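Long-range contact in decapping and exoribonuclease protein 1 (Kluyveromyces lactis, PDB 4GPS), which removes NAD caps and m7G-type caps from the 5' ends of RNAs and degrades RNA as a metal-dependent 5'-3' exoribonuclease: residues A[109-121]-A[281-294]. Sequence-based numbering, arbitrary orientation.
Sequences KPRLRPEVCTYIK and MDSINTLTDTYTEI
Leu112 is the main knob here: its CG stands anti to the backbone N (chi1 -176°), which drives the isobutyl group down onto the hairpin of strands 273-285 and 290-297. CD1 rests on Ser283 OG and Ile294 CD1, 4.1 Å from the latter, while CD2 reaches Thr292 CG2 and, less closely, Asn285 CB and ND2. The backbone holds the knob in place: Ile284 N gives its hydrogen to Pro110 O at 2.8 Å, and Leu112 N returns one to Ile284 O. Next to this bridge, Pro110 lays CB against Asp282 O (3.3 Å), and Thr286 CG2 sits 3.4 Å above one face of the Arg111 guanidinium, toward its rim. The hairpin belongs to the PD-(D/E)XK nuclease core, and Asp282, Glu293 and Ile294 on it bind the divalent metal cation; Asp282 OD2 takes the Ile294 N-H on its anti lone pair. Beyond the bridge, helix 114-122 comes down on the hairpin turn. Leu287 packs its CG 3.6 Å from Cys117 CB, and its CD1 fits beside the Cys117 carbonyl and the CB and CD of Lys121. Asn285 faces the same helix: its OD1 accepts from Thr288 N in an Asx motif, from above the carbonyl plane, and its ND2 donates to a water that in turn donates to Cys117 O at 2.6 Å.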
# COMPACT_ATOMS: atom_id res chain seq x y z
N LYS A 109 8.56 13.65 -12.03
CA LYS A 109 8.02 12.30 -11.98
C LYS A 109 9.05 11.30 -12.49
O LYS A 109 9.57 11.45 -13.57
CB LYS A 109 6.75 12.23 -12.84
CG LYS A 109 5.98 13.55 -13.00
CD LYS A 109 5.17 13.90 -11.78
CE LYS A 109 4.12 14.97 -12.10
NZ LYS A 109 4.65 16.37 -12.21
N PRO A 110 9.35 10.27 -11.70
CA PRO A 110 10.34 9.27 -12.16
C PRO A 110 9.77 8.57 -13.40
O PRO A 110 8.64 8.06 -13.39
CB PRO A 110 10.47 8.31 -10.96
CG PRO A 110 9.97 9.09 -9.81
CD PRO A 110 8.81 9.91 -10.38
N ARG A 111 10.54 8.56 -14.48
CA ARG A 111 10.08 7.94 -15.70
C ARG A 111 10.50 6.50 -15.83
O ARG A 111 11.65 6.15 -15.60
CB ARG A 111 10.59 8.74 -16.92
CG ARG A 111 10.11 10.20 -16.95
CD ARG A 111 11.03 11.11 -17.81
NE ARG A 111 11.06 10.70 -19.22
CZ ARG A 111 10.14 11.00 -20.13
NH1 ARG A 111 9.08 11.74 -19.83
NH2 ARG A 111 10.27 10.53 -21.37
N LEU A 112 9.55 5.64 -16.15
CA LEU A 112 9.84 4.24 -16.39
C LEU A 112 10.55 4.29 -17.75
O LEU A 112 10.08 4.98 -18.68
CB LEU A 112 8.53 3.46 -16.52
CG LEU A 112 8.64 1.95 -16.69
CD1 LEU A 112 9.21 1.32 -15.40
CD2 LEU A 112 7.27 1.38 -17.02
N ARG A 113 11.67 3.60 -17.88
CA ARG A 113 12.42 3.60 -19.13
C ARG A 113 11.57 3.36 -20.36
O ARG A 113 10.68 2.52 -20.35
CB ARG A 113 13.52 2.58 -19.06
CG ARG A 113 14.65 3.04 -18.20
CD ARG A 113 15.90 3.03 -19.01
NE ARG A 113 16.85 2.11 -18.42
CZ ARG A 113 17.72 1.42 -19.14
NH1 ARG A 113 17.72 1.57 -20.45
NH2 ARG A 113 18.56 0.58 -18.55
N PRO A 114 11.83 4.10 -21.45
CA PRO A 114 11.02 3.89 -22.67
C PRO A 114 11.08 2.48 -23.30
O PRO A 114 10.06 1.98 -23.79
CB PRO A 114 11.49 5.02 -23.60
CG PRO A 114 12.88 5.34 -23.11
CD PRO A 114 12.79 5.21 -21.62
N GLU A 115 12.25 1.85 -23.27
CA GLU A 115 12.38 0.50 -23.81
C GLU A 115 11.43 -0.41 -23.04
O GLU A 115 10.82 -1.31 -23.62
CB GLU A 115 13.83 -0.02 -23.66
CG GLU A 115 14.87 0.89 -24.27
CD GLU A 115 15.36 1.97 -23.31
OE1 GLU A 115 14.54 2.52 -22.55
OE2 GLU A 115 16.57 2.26 -23.33
N VAL A 116 11.32 -0.14 -21.73
CA VAL A 116 10.44 -0.90 -20.86
C VAL A 116 8.95 -0.57 -21.15
O VAL A 116 8.11 -1.47 -21.17
CB VAL A 116 10.79 -0.62 -19.36
CG1 VAL A 116 9.75 -1.23 -18.43
CG2 VAL A 116 12.17 -1.18 -19.04
N CYS A 117 8.61 0.70 -21.37
CA CYS A 117 7.20 1.05 -21.65
C CYS A 117 6.80 0.40 -22.95
O CYS A 117 5.67 -0.10 -23.09
CB CYS A 117 6.98 2.56 -21.77
SG CYS A 117 7.42 3.53 -20.31
N THR A 118 7.72 0.43 -23.91
CA THR A 118 7.51 -0.18 -25.22
C THR A 118 7.37 -1.71 -25.08
O THR A 118 6.51 -2.33 -25.70
CB THR A 118 8.69 0.16 -26.20
OG1 THR A 118 8.66 1.57 -26.53
CG2 THR A 118 8.60 -0.69 -27.49
N TYR A 119 8.21 -2.32 -24.26
CA TYR A 119 8.10 -3.74 -24.04
C TYR A 119 6.72 -4.06 -23.47
O TYR A 119 6.12 -5.04 -23.84
CB TYR A 119 9.13 -4.22 -23.04
CG TYR A 119 8.92 -5.67 -22.67
CD1 TYR A 119 9.17 -6.69 -23.60
CD2 TYR A 119 8.47 -6.03 -21.40
CE1 TYR A 119 8.98 -8.05 -23.27
CE2 TYR A 119 8.27 -7.38 -21.06
CZ TYR A 119 8.52 -8.36 -21.99
OH TYR A 119 8.30 -9.67 -21.65
N ILE A 120 6.23 -3.24 -22.54
CA ILE A 120 4.93 -3.49 -21.93
C ILE A 120 3.80 -3.35 -22.94
O ILE A 120 2.86 -4.14 -22.94
CB ILE A 120 4.68 -2.53 -20.75
CG1 ILE A 120 5.57 -2.93 -19.57
CG2 ILE A 120 3.20 -2.53 -20.34
CD1 ILE A 120 5.65 -1.88 -18.49
N LYS A 121 3.90 -2.34 -23.81
CA LYS A 121 2.88 -2.08 -24.82
C LYS A 121 2.79 -3.11 -25.94
O LYS A 121 1.70 -3.47 -26.38
CB LYS A 121 3.11 -0.70 -25.44
CG LYS A 121 2.29 -0.41 -26.72
CD LYS A 121 2.61 1.00 -27.26
CE LYS A 121 2.06 1.21 -28.66
NZ LYS A 121 2.64 0.28 -29.69
N MET A 281 5.44 6.51 -5.28
CA MET A 281 5.30 5.90 -6.61
C MET A 281 6.69 5.74 -7.19
O MET A 281 7.46 6.70 -7.21
CB MET A 281 4.47 6.80 -7.53
CG MET A 281 3.14 7.22 -6.92
SD MET A 281 1.84 5.88 -6.85
CE MET A 281 2.21 5.17 -5.28
N ASP A 282 7.00 4.54 -7.66
CA ASP A 282 8.29 4.25 -8.24
C ASP A 282 8.49 4.91 -9.58
O ASP A 282 9.59 5.34 -9.90
CB ASP A 282 8.49 2.76 -8.46
CG ASP A 282 8.42 1.96 -7.19
OD1 ASP A 282 8.84 2.47 -6.13
OD2 ASP A 282 7.94 0.81 -7.29
N SER A 283 7.42 4.99 -10.36
CA SER A 283 7.58 5.56 -11.68
C SER A 283 6.29 5.75 -12.41
O SER A 283 5.23 5.31 -11.95
CB SER A 283 8.42 4.62 -12.54
OG SER A 283 7.67 3.44 -12.87
N ILE A 284 6.40 6.40 -13.56
CA ILE A 284 5.25 6.59 -14.45
C ILE A 284 5.60 5.95 -15.77
O ILE A 284 6.74 6.03 -16.23
CB ILE A 284 4.94 8.05 -14.80
CG1 ILE A 284 4.57 8.84 -13.55
CG2 ILE A 284 3.73 8.09 -15.73
CD1 ILE A 284 5.76 9.35 -12.77
N ASN A 285 4.62 5.28 -16.36
CA ASN A 285 4.77 4.69 -17.68
C ASN A 285 4.39 5.87 -18.59
O ASN A 285 3.20 6.25 -18.69
CB ASN A 285 3.78 3.54 -17.87
CG ASN A 285 3.85 2.95 -19.26
OD1 ASN A 285 3.96 3.67 -20.26
ND2 ASN A 285 3.79 1.63 -19.33
N THR A 286 5.38 6.49 -19.23
CA THR A 286 5.12 7.66 -20.08
C THR A 286 4.19 7.43 -21.29
O THR A 286 3.51 8.37 -21.74
CB THR A 286 6.44 8.24 -20.53
OG1 THR A 286 7.28 7.18 -20.98
CG2 THR A 286 7.12 8.97 -19.37
N LEU A 287 4.13 6.21 -21.82
CA LEU A 287 3.24 5.92 -22.94
C LEU A 287 1.77 5.88 -22.48
O LEU A 287 0.86 6.26 -23.23
CB LEU A 287 3.56 4.56 -23.57
CG LEU A 287 4.93 4.26 -24.17
CD1 LEU A 287 4.86 2.89 -24.88
CD2 LEU A 287 5.34 5.36 -25.14
N THR A 288 1.53 5.44 -21.26
CA THR A 288 0.17 5.29 -20.79
C THR A 288 -0.22 6.28 -19.71
O THR A 288 -1.37 6.28 -19.25
CB THR A 288 -0.05 3.83 -20.29
OG1 THR A 288 0.75 3.59 -19.12
CG2 THR A 288 0.37 2.80 -21.39
N ASP A 289 0.73 7.12 -19.31
CA ASP A 289 0.50 8.10 -18.24
C ASP A 289 -0.12 7.45 -17.01
O ASP A 289 -1.07 7.95 -16.40
CB ASP A 289 -0.39 9.24 -18.72
CG ASP A 289 -0.38 10.40 -17.75
OD1 ASP A 289 0.72 10.71 -17.24
OD2 ASP A 289 -1.45 10.99 -17.50
N THR A 290 0.45 6.32 -16.63
CA THR A 290 -0.04 5.53 -15.53
C THR A 290 1.07 5.20 -14.55
O THR A 290 2.14 4.71 -14.93
CB THR A 290 -0.65 4.22 -16.12
OG1 THR A 290 -1.77 4.54 -16.95
CG2 THR A 290 -1.05 3.24 -15.01
N TYR A 291 0.84 5.48 -13.28
CA TYR A 291 1.84 5.12 -12.30
C TYR A 291 2.08 3.62 -12.43
O TYR A 291 1.15 2.85 -12.68
CB TYR A 291 1.33 5.44 -10.89
CG TYR A 291 1.32 6.90 -10.59
CD1 TYR A 291 2.46 7.68 -10.82
CD2 TYR A 291 0.20 7.51 -10.02
CE1 TYR A 291 2.50 9.04 -10.48
CE2 TYR A 291 0.22 8.86 -9.67
CZ TYR A 291 1.37 9.61 -9.90
OH TYR A 291 1.38 10.92 -9.49
N THR A 292 3.33 3.21 -12.25
CA THR A 292 3.74 1.81 -12.36
C THR A 292 4.62 1.45 -11.14
O THR A 292 5.72 1.99 -10.95
CB THR A 292 4.51 1.61 -13.69
OG1 THR A 292 3.64 1.96 -14.77
CG2 THR A 292 5.03 0.15 -13.84
N GLU A 293 4.11 0.55 -10.30
CA GLU A 293 4.79 0.12 -9.09
C GLU A 293 5.55 -1.16 -9.42
O GLU A 293 4.99 -2.15 -9.92
CB GLU A 293 3.76 -0.11 -7.97
CG GLU A 293 2.74 1.03 -7.88
CD GLU A 293 2.25 1.31 -6.48
OE1 GLU A 293 3.10 1.42 -5.58
OE2 GLU A 293 1.02 1.43 -6.28
N ILE A 294 6.85 -1.11 -9.15
CA ILE A 294 7.80 -2.16 -9.43
C ILE A 294 8.01 -3.12 -8.25
O ILE A 294 8.28 -2.70 -7.12
CB ILE A 294 9.13 -1.50 -9.85
CG1 ILE A 294 8.83 -0.59 -11.05
CG2 ILE A 294 10.22 -2.56 -10.13
CD1 ILE A 294 10.02 0.15 -11.55
O HOH W 1 3.34 0.76 -22.27